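Local coordinates for protein TRAP dicarboxylate transporter-DctP subunit (Desulfovibrio desulfuricans subsp. desulfuricans, PDB 4NHB) that binds sn-glycerol-3-phosphate and probably delivers it, as a periplasmic solute-binding protein, to a TRAP-type membrane transporter, at residues Leu148-Phe153 with His233-His238; Ser211-Ile216 with Lys279-Ile284. All coordinates share one frame; numbering follows the deposited sequence.

Strand 208-212 connects the two contacts: it lies beside strand 146-155 in the same sheet and runs into the short helix 213-218. Interaction 1 joins two antiparallel strands that supply Arg151, Val236 and His238 to the sn-glycerol-3-phosphate pocket, whereas interaction 2 packs the start of that helix against the long helix 252-286. Their centres are about 12 Å apart, and they touch directly. His152 N lies 3.0 Å from Ser211 O, a probable hydrogen bond; Val236 CG2 meets Pro212 CG at 3.6 Å, and His152 CD2 meets Leu213 CD1 at 3.6 Å. Interaction 2 stands back from the ligand, the side chain of Ile216 remaining about 9 Å from it at the nearest atoms.

Interaction 1. Residues Leu148-Phe153 with His233-His238; sequences LGFRHF and HILVIH. With G3P (sn-glycerol-3-phosphate), chain P.
Residues 148-153 run antiparallel to strand 235-243, and a beta bulge sets Leu148 and Gly149 together against Val236: Leu148 N donates to Val236 O, and Val236 N to Gly149 O. Gly149 N is buried without a partner in the model. The bulge gives Gly149 a positive phi (124°), at which a CB would strike the preceding carbonyl oxygen. Beyond it, Arg151 N reaches Ile234 O at 2.8 Å, nearly along the carbonyl axis.

Ring contacts flank this backbone. Leu148 CD2 makes a CH-pi contact over the centre of the His238 ring, 3.7 Å from its centroid; Leu235 CB makes another on Phe150, offset toward the rim. The Phe153 and His233 rings are nearly parallel but slid apart.

The bulged pair walls part of the sn-glycerol-3-phosphate pocket. Arg151, bent at chi3 (73°), donates from NH2 to the ester oxygen O1P (2.9 Å) and from NH1 to the terminal O3P (3.1 Å), while Asp210 salt-bridges NE. His238 NE2 forms a 2.7 Å hydrogen bond with G3P O2 and a weak one to O1; ND1 is hydrogen-bonded to Glu43 OE2, fixing the ring's rotation. Strand 208-212 borders Arg151 and Val236, helix 176-184 covers Ile234, and helix 115-122 packs on Leu235.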
ATOM      1  N   LEU A 148      -1.562  -2.297  -4.471  1.00  5.98           N
ATOM      2  CA  LEU A 148      -2.988  -2.047  -4.281  1.00  4.28           C
ATOM      3  C   LEU A 148      -3.519  -1.190  -5.438  1.00  6.63           C
ATOM      4  O   LEU A 148      -4.726  -1.157  -5.689  1.00  9.31           O
ATOM      5  CB  LEU A 148      -3.274  -1.398  -2.907  1.00  3.26           C
ATOM      6  CG  LEU A 148      -3.446  -2.323  -1.671  1.00  8.31           C
ATOM      7  CD1 LEU A 148      -2.331  -3.294  -1.481  1.00 11.87           C
ATOM      8  CD2 LEU A 148      -3.711  -1.546  -0.382  1.00  7.59           C
ATOM      9  N   GLY A 149      -2.607  -0.535  -6.140  1.00  7.47           N
ATOM     10  CA  GLY A 149      -2.951   0.210  -7.324  1.00 10.31           C
ATOM     11  C   GLY A 149      -2.543   1.662  -7.274  1.00  8.74           C
ATOM     12  O   GLY A 149      -2.321   2.220  -6.206  1.00 10.23           O
ATOM     13  N   PHE A 150      -2.456   2.282  -8.453  1.00  7.02           N
ATOM     14  CA  PHE A 150      -2.196   3.684  -8.564  1.00  6.93           C
ATOM     15  C   PHE A 150      -3.297   4.539  -7.933  1.00  7.64           C
ATOM     16  O   PHE A 150      -4.470   4.202  -8.018  1.00  9.55           O
ATOM     17  CB  PHE A 150      -2.013   4.070 -10.041  1.00 12.96           C
ATOM     18  CG  PHE A 150      -0.651   3.668 -10.600  1.00 13.78           C
ATOM     19  CD1 PHE A 150       0.483   4.451 -10.361  1.00 12.63           C
ATOM     20  CD2 PHE A 150      -0.518   2.498 -11.329  1.00 14.26           C
ATOM     21  CE1 PHE A 150       1.743   4.076 -10.871  1.00 15.91           C
ATOM     22  CE2 PHE A 150       0.741   2.109 -11.842  1.00 15.76           C
ATOM     23  CZ  PHE A 150       1.859   2.895 -11.615  1.00 11.39           C
ATOM     24  N   ARG A 151      -2.889   5.646  -7.304  1.00  8.84           N
ATOM     25  CA  ARG A 151      -3.861   6.521  -6.613  1.00 14.64           C
ATOM     26  C   ARG A 151      -4.441   7.533  -7.593  1.00 14.27           C
ATOM     27  O   ARG A 151      -3.698   8.143  -8.362  1.00 14.61           O
ATOM     28  CB  ARG A 151      -3.214   7.262  -5.433  1.00 10.89           C
ATOM     29  CG  ARG A 151      -2.461   6.328  -4.434  1.00  8.61           C
ATOM     30  CD  ARG A 151      -2.047   7.045  -3.144  1.00 12.01           C
ATOM     31  NE  ARG A 151      -3.185   7.323  -2.271  1.00 13.83           N
ATOM     32  CZ  ARG A 151      -3.429   6.726  -1.107  1.00 10.50           C
ATOM     33  NH1 ARG A 151      -4.515   7.032  -0.428  1.00 10.62           N
ATOM     34  NH2 ARG A 151      -2.603   5.824  -0.604  1.00 10.12           N
ATOM     35  N   HIS A 152      -5.760   7.695  -7.540  1.00 13.03           N
ATOM     36  CA  HIS A 152      -6.511   8.644  -8.360  1.00 14.21           C
ATOM     37  C   HIS A 152      -7.367   9.513  -7.443  1.00 19.15           C
ATOM     38  O   HIS A 152      -7.820   9.041  -6.383  1.00 14.45           O
ATOM     39  CB  HIS A 152      -7.408   7.881  -9.336  1.00 14.22           C
ATOM     40  CG  HIS A 152      -6.649   6.925 -10.193  1.00 12.09           C
ATOM     41  ND1 HIS A 152      -5.582   7.328 -10.962  1.00  9.90           N
ATOM     42  CD2 HIS A 152      -6.759   5.585 -10.373  1.00 14.38           C
ATOM     43  CE1 HIS A 152      -5.091   6.288 -11.610  1.00 16.07           C
ATOM     44  NE2 HIS A 152      -5.778   5.211 -11.260  1.00 13.82           N
ATOM     45  N   PHE A 153      -7.593  10.760  -7.845  1.00 14.10           N
ATOM     46  CA  PHE A 153      -8.392  11.676  -7.026  1.00 23.70           C
ATOM     47  C   PHE A 153      -9.868  11.327  -7.068  1.00 19.80           C
ATOM     48  O   PHE A 153     -10.379  10.884  -8.088  1.00 20.10           O
ATOM     49  CB  PHE A 153      -8.177  13.134  -7.460  1.00 17.93           C
ATOM     50  CG  PHE A 153      -6.823  13.633  -7.144  1.00 13.92           C
ATOM     51  CD1 PHE A 153      -6.510  14.016  -5.868  1.00 12.58           C
ATOM     52  CD2 PHE A 153      -5.837  13.668  -8.121  1.00 19.14           C
ATOM     53  CE1 PHE A 153      -5.242  14.455  -5.547  1.00 21.49           C
ATOM     54  CE2 PHE A 153      -4.575  14.088  -7.816  1.00 16.77           C
ATOM     55  CZ  PHE A 153      -4.276  14.495  -6.523  1.00 19.61           C
ATOM     56  N   HIS A 233      -0.204   9.414  -9.299  1.00 17.03           N
ATOM     57  CA  HIS A 233       0.977  10.059  -8.765  1.00 12.50           C
ATOM     58  C   HIS A 233       1.769   9.172  -7.825  1.00 14.67           C
ATOM     59  O   HIS A 233       2.975   9.360  -7.649  1.00 17.15           O
ATOM     60  CB  HIS A 233       0.563  11.308  -8.033  1.00 16.06           C
ATOM     61  CG  HIS A 233      -0.670  11.128  -7.209  1.00 13.42           C
ATOM     62  ND1 HIS A 233      -1.933  11.123  -7.756  1.00 21.73           N
ATOM     63  CD2 HIS A 233      -0.837  10.959  -5.874  1.00 15.69           C
ATOM     64  CE1 HIS A 233      -2.828  10.946  -6.798  1.00 21.37           C
ATOM     65  NE2 HIS A 233      -2.191  10.841  -5.649  1.00 17.46           N
ATOM     66  N   ILE A 234       1.070   8.238  -7.183  1.00 11.15           N
ATOM     67  CA  ILE A 234       1.703   7.218  -6.342  1.00  4.61           C
ATOM     68  C   ILE A 234       1.068   5.835  -6.623  1.00  6.61           C
ATOM     69  O   ILE A 234      -0.136   5.745  -6.816  1.00  9.63           O
ATOM     70  CB  ILE A 234       1.479   7.510  -4.889  1.00 10.79           C
ATOM     71  CG1 ILE A 234       2.323   8.705  -4.448  1.00 12.31           C
ATOM     72  CG2 ILE A 234       1.834   6.278  -4.024  1.00 12.87           C
ATOM     73  CD1 ILE A 234       1.939   9.251  -3.138  1.00 11.51           C
ATOM     74  N   LEU A 235       1.889   4.794  -6.605  1.00 12.32           N
ATOM     75  CA  LEU A 235       1.412   3.406  -6.670  1.00  7.54           C
ATOM     76  C   LEU A 235       1.484   2.837  -5.261  1.00 10.51           C
ATOM     77  O   LEU A 235       2.545   2.770  -4.673  1.00  9.68           O
ATOM     78  CB  LEU A 235       2.296   2.598  -7.619  1.00  7.72           C
ATOM     79  CG  LEU A 235       2.171   1.078  -7.533  1.00  8.84           C
ATOM     80  CD1 LEU A 235       0.730   0.606  -7.873  1.00  9.50           C
ATOM     81  CD2 LEU A 235       3.191   0.418  -8.449  1.00 12.36           C
ATOM     82  N   VAL A 236       0.340   2.463  -4.701  1.00  5.42           N
ATOM     83  CA  VAL A 236       0.352   1.869  -3.400  1.00  4.17           C
ATOM     84  C   VAL A 236       0.942   0.458  -3.442  1.00  7.01           C
ATOM     85  O   VAL A 236       0.546  -0.386  -4.238  1.00  5.69           O
ATOM     86  CB  VAL A 236      -1.077   1.865  -2.755  1.00  7.56           C
ATOM     87  CG1 VAL A 236      -1.103   1.226  -1.345  1.00  3.89           C
ATOM     88  CG2 VAL A 236      -1.628   3.279  -2.695  1.00 11.22           C
ATOM     89  N   ILE A 237       1.917   0.244  -2.566  1.00  3.98           N
ATOM     90  CA  ILE A 237       2.596  -1.048  -2.423  1.00  9.75           C
ATOM     91  C   ILE A 237       2.473  -1.499  -0.969  1.00 10.83           C
ATOM     92  O   ILE A 237       2.863  -0.768  -0.053  1.00 10.34           O
ATOM     93  CB  ILE A 237       4.083  -0.911  -2.763  1.00 12.63           C
ATOM     94  CG1 ILE A 237       4.278  -0.540  -4.247  1.00  9.93           C
ATOM     95  CG2 ILE A 237       4.849  -2.194  -2.399  1.00 13.18           C
ATOM     96  CD1 ILE A 237       3.932  -1.666  -5.247  1.00  8.99           C
ATOM     97  N   HIS A 238       1.907  -2.682  -0.732  1.00  6.88           N
ATOM     98  CA  HIS A 238       1.923  -3.271   0.614  1.00  9.19           C
ATOM     99  C   HIS A 238       2.763  -4.545   0.706  1.00  5.99           C
ATOM    100  O   HIS A 238       3.247  -5.054  -0.298  1.00  6.33           O
ATOM    101  CB  HIS A 238       0.497  -3.546   1.057  1.00 13.04           C
ATOM    102  CG  HIS A 238      -0.225  -2.330   1.534  1.00  6.67           C
ATOM    103  ND1 HIS A 238      -1.308  -2.411   2.375  1.00 11.23           N
ATOM    104  CD2 HIS A 238      -0.020  -1.005   1.300  1.00  4.42           C
ATOM    105  CE1 HIS A 238      -1.754  -1.194   2.640  1.00  7.41           C
ATOM    106  NE2 HIS A 238      -1.003  -0.322   1.989  1.00  4.83           N
TER
HETATM  107  O1  G3P P 414       0.885   2.225   1.928  1.00  8.17           O
HETATM  108  C1  G3P P 414       0.288   3.334   2.532  1.00  5.69           C
HETATM  109  C2  G3P P 414      -1.203   3.386   2.176  1.00  9.61           C
HETATM  110  O2  G3P P 414      -1.820   2.204   2.608  1.00  7.84           O
HETATM  111  C3  G3P P 414      -1.851   4.598   2.866  1.00  5.07           C
HETATM  112  O1P G3P P 414      -2.962   4.998   2.131  1.00  6.91           O
HETATM  113  O4P G3P P 414      -4.362   3.035   2.461  1.00  8.98           O
HETATM  114  O2P G3P P 414      -4.531   4.962   4.114  1.00  4.76           O
HETATM  115  O3P G3P P 414      -5.483   5.206   1.823  1.00  7.17           O
HETATM  116  P   G3P P 414      -4.420   4.520   2.675  1.00  5.82           P

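Interaction 2. Residues Ser211-Ile216 with Lys279-Ile284; sequences SPLADI and KAKATI
From Ser211 through the N-cap residue Pro212 the backbone passes directly into a helix whose first turn faces helix 252-286, with Leu213 CA 6.3 Å from Ala280 CA. This is a strand-to-helix junction of the periplasmic binding protein fold, packed by apolar contacts against a long helix. Pro212 O accepts from both Asp215 N and Ile216 N, closing the first turn.

Leu213 carries the contact, meeting three residues of 279-284. Its CB comes against the methyl CB of Ala280 at 3.8 Å, beside the closest pair of CA atoms. With CG anti to the carbonyl carbon (chi1 -75°), the two branches then diverge: CD1 rests on the aliphatic part of Lys281, 3.8 Å from its CE, the chains crossing at about a right angle, and CD2 turns to Ile284. Farther along, Ile216 CG2 makes a looser contact with the terminal methyl of Ile284. Tyr154 of strand 146-155 touches Ile216, while Asp215 is salt-bridged to the ligand-binding Lys37. The closest contact between the two segments joins terminal methyl to terminal methyl, the chains again crossing at about a right angle: Leu213 CD2 lies 3.6 Å from Ile284 CD1.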
ATOM      1  N   SER A 211      -7.138   7.737  -3.751  1.00  8.19           N
ATOM      2  CA  SER A 211      -7.020   6.331  -3.362  1.00  8.78           C
ATOM      3  C   SER A 211      -6.844   5.471  -4.585  1.00  9.53           C
ATOM      4  O   SER A 211      -7.199   5.868  -5.698  1.00  8.58           O
ATOM      5  CB  SER A 211      -8.265   5.870  -2.636  1.00  5.83           C
ATOM      6  OG  SER A 211      -8.314   6.324  -1.292  1.00  5.40           O
ATOM      7  N   PRO A 212      -6.319   4.245  -4.385  1.00  9.37           N
ATOM      8  CA  PRO A 212      -6.423   3.270  -5.471  1.00  8.78           C
ATOM      9  C   PRO A 212      -7.894   3.014  -5.846  1.00 10.14           C
ATOM     10  O   PRO A 212      -8.784   3.154  -4.985  1.00  8.54           O
ATOM     11  CB  PRO A 212      -5.824   1.987  -4.854  1.00 10.42           C
ATOM     12  CG  PRO A 212      -4.948   2.454  -3.744  1.00 10.92           C
ATOM     13  CD  PRO A 212      -5.631   3.707  -3.195  1.00  5.76           C
ATOM     14  N   LEU A 213      -8.147   2.600  -7.081  1.00  4.37           N
ATOM     15  CA  LEU A 213      -9.515   2.327  -7.491  1.00 10.02           C
ATOM     16  C   LEU A 213     -10.131   1.220  -6.683  1.00 13.62           C
ATOM     17  O   LEU A 213     -11.330   1.248  -6.430  1.00 10.76           O
ATOM     18  CB  LEU A 213      -9.591   1.978  -8.976  1.00  4.11           C
ATOM     19  CG  LEU A 213      -9.437   3.203  -9.901  1.00 12.01           C
ATOM     20  CD1 LEU A 213      -8.900   2.830 -11.272  1.00 15.39           C
ATOM     21  CD2 LEU A 213     -10.752   3.957 -10.037  1.00 15.63           C
ATOM     22  N   ALA A 214      -9.327   0.268  -6.233  1.00 12.19           N
ATOM     23  CA  ALA A 214      -9.860  -0.814  -5.431  1.00 14.33           C
ATOM     24  C   ALA A 214     -10.566  -0.257  -4.185  1.00 12.22           C
ATOM     25  O   ALA A 214     -11.612  -0.740  -3.778  1.00  9.45           O
ATOM     26  CB  ALA A 214      -8.735  -1.803  -5.018  1.00  9.96           C
ATOM     27  N   ASP A 215      -9.988   0.781  -3.602  1.00  9.53           N
ATOM     28  CA  ASP A 215     -10.529   1.366  -2.378  1.00  9.13           C
ATOM     29  C   ASP A 215     -11.708   2.274  -2.702  1.00 14.91           C
ATOM     30  O   ASP A 215     -12.742   2.259  -2.010  1.00  8.05           O
ATOM     31  CB  ASP A 215      -9.413   2.112  -1.621  1.00  6.81           C
ATOM     32  CG  ASP A 215      -8.431   1.179  -0.929  1.00 13.68           C
ATOM     33  OD1 ASP A 215      -8.737  -0.038  -0.864  1.00 12.51           O
ATOM     34  OD2 ASP A 215      -7.352   1.684  -0.447  1.00  8.00           O
ATOM     35  N   ILE A 216     -11.596   3.025  -3.794  1.00 13.17           N
ATOM     36  CA  ILE A 216     -12.686   3.893  -4.196  1.00  8.77           C
ATOM     37  C   ILE A 216     -13.949   3.091  -4.471  1.00 15.65           C
ATOM     38  O   ILE A 216     -15.026   3.499  -4.056  1.00 10.59           O
ATOM     39  CB  ILE A 216     -12.316   4.706  -5.436  1.00  8.62           C
ATOM     40  CG1 ILE A 216     -11.281   5.753  -5.072  1.00  8.70           C
ATOM     41  CG2 ILE A 216     -13.549   5.321  -6.058  1.00 11.34           C
ATOM     42  CD1 ILE A 216     -10.538   6.301  -6.279  1.00 10.92           C
ATOM     43  N   LYS A 279     -12.145  -2.786 -14.694  1.00 16.70           N
ATOM     44  CA  LYS A 279     -13.526  -3.032 -14.320  1.00 21.14           C
ATOM     45  C   LYS A 279     -14.008  -1.924 -13.407  1.00 25.57           C
ATOM     46  O   LYS A 279     -15.169  -1.509 -13.521  1.00 19.21           O
ATOM     47  CB  LYS A 279     -13.696  -4.391 -13.633  1.00 21.98           C
ATOM     48  CG  LYS A 279     -13.217  -5.599 -14.425  1.00 26.99           C
ATOM     49  CD  LYS A 279     -13.733  -6.896 -13.838  1.00 31.50           C
ATOM     50  CE  LYS A 279     -13.355  -8.101 -14.698  1.00 45.05           C
ATOM     51  NZ  LYS A 279     -13.752  -7.957 -16.143  1.00 48.82           N
ATOM     52  N   ALA A 280     -13.127  -1.454 -12.512  1.00 14.78           N
ATOM     53  CA  ALA A 280     -13.425  -0.325 -11.606  1.00 17.12           C
ATOM     54  C   ALA A 280     -13.722   0.946 -12.363  1.00 21.44           C
ATOM     55  O   ALA A 280     -14.599   1.721 -12.000  1.00 14.02           O
ATOM     56  CB  ALA A 280     -12.272  -0.067 -10.648  1.00  9.81           C
ATOM     57  N   LYS A 281     -12.970   1.167 -13.420  1.00 17.01           N
ATOM     58  CA  LYS A 281     -13.160   2.376 -14.194  1.00 14.40           C
ATOM     59  C   LYS A 281     -14.519   2.299 -14.886  1.00 19.40           C
ATOM     60  O   LYS A 281     -15.288   3.281 -14.929  1.00 21.94           O
ATOM     61  CB  LYS A 281     -12.001   2.511 -15.206  1.00 13.68           C
ATOM     62  CG  LYS A 281     -10.839   3.334 -14.713  1.00 13.84           C
ATOM     63  CD  LYS A 281      -9.584   3.168 -15.611  1.00 20.60           C
ATOM     64  CE  LYS A 281      -8.332   3.774 -14.951  1.00 24.14           C
ATOM     65  NZ  LYS A 281      -7.034   3.341 -15.584  1.00 29.39           N
ATOM     66  N   ALA A 282     -14.816   1.125 -15.426  1.00 23.83           N
ATOM     67  CA  ALA A 282     -16.078   0.914 -16.097  1.00 31.84           C
ATOM     68  C   ALA A 282     -17.169   1.197 -15.072  1.00 34.99           C
ATOM     69  O   ALA A 282     -17.998   2.076 -15.276  1.00 32.41           O
ATOM     70  CB  ALA A 282     -16.169  -0.505 -16.630  1.00 31.19           C
ATOM     71  N   THR A 283     -17.107   0.483 -13.947  1.00 31.51           N
ATOM     72  CA  THR A 283     -18.105   0.571 -12.889  1.00 21.95           C
ATOM     73  C   THR A 283     -18.419   2.012 -12.486  1.00 27.05           C
ATOM     74  O   THR A 283     -19.580   2.376 -12.335  1.00 34.56           O
ATOM     75  CB  THR A 283     -17.652  -0.205 -11.642  1.00 16.55           C
ATOM     76  OG1 THR A 283     -17.468  -1.589 -11.968  1.00 24.63           O
ATOM     77  CG2 THR A 283     -18.670  -0.099 -10.543  1.00 21.29           C
ATOM     78  N   ILE A 284     -17.387   2.827 -12.299  1.00 25.88           N
ATOM     79  CA  ILE A 284     -17.587   4.233 -11.988  1.00 23.41           C
ATOM     80  C   ILE A 284     -18.446   4.894 -13.063  1.00 30.18           C
ATOM     81  O   ILE A 284     -19.423   5.571 -12.750  1.00 27.83           O
ATOM     82  CB  ILE A 284     -16.248   4.944 -11.818  1.00 16.30           C
ATOM     83  CG1 ILE A 284     -15.545   4.372 -10.573  1.00 18.66           C
ATOM     84  CG2 ILE A 284     -16.430   6.403 -11.598  1.00 18.11           C
ATOM     85  CD1 ILE A 284     -14.228   4.968 -10.312  1.00 17.74           C
TER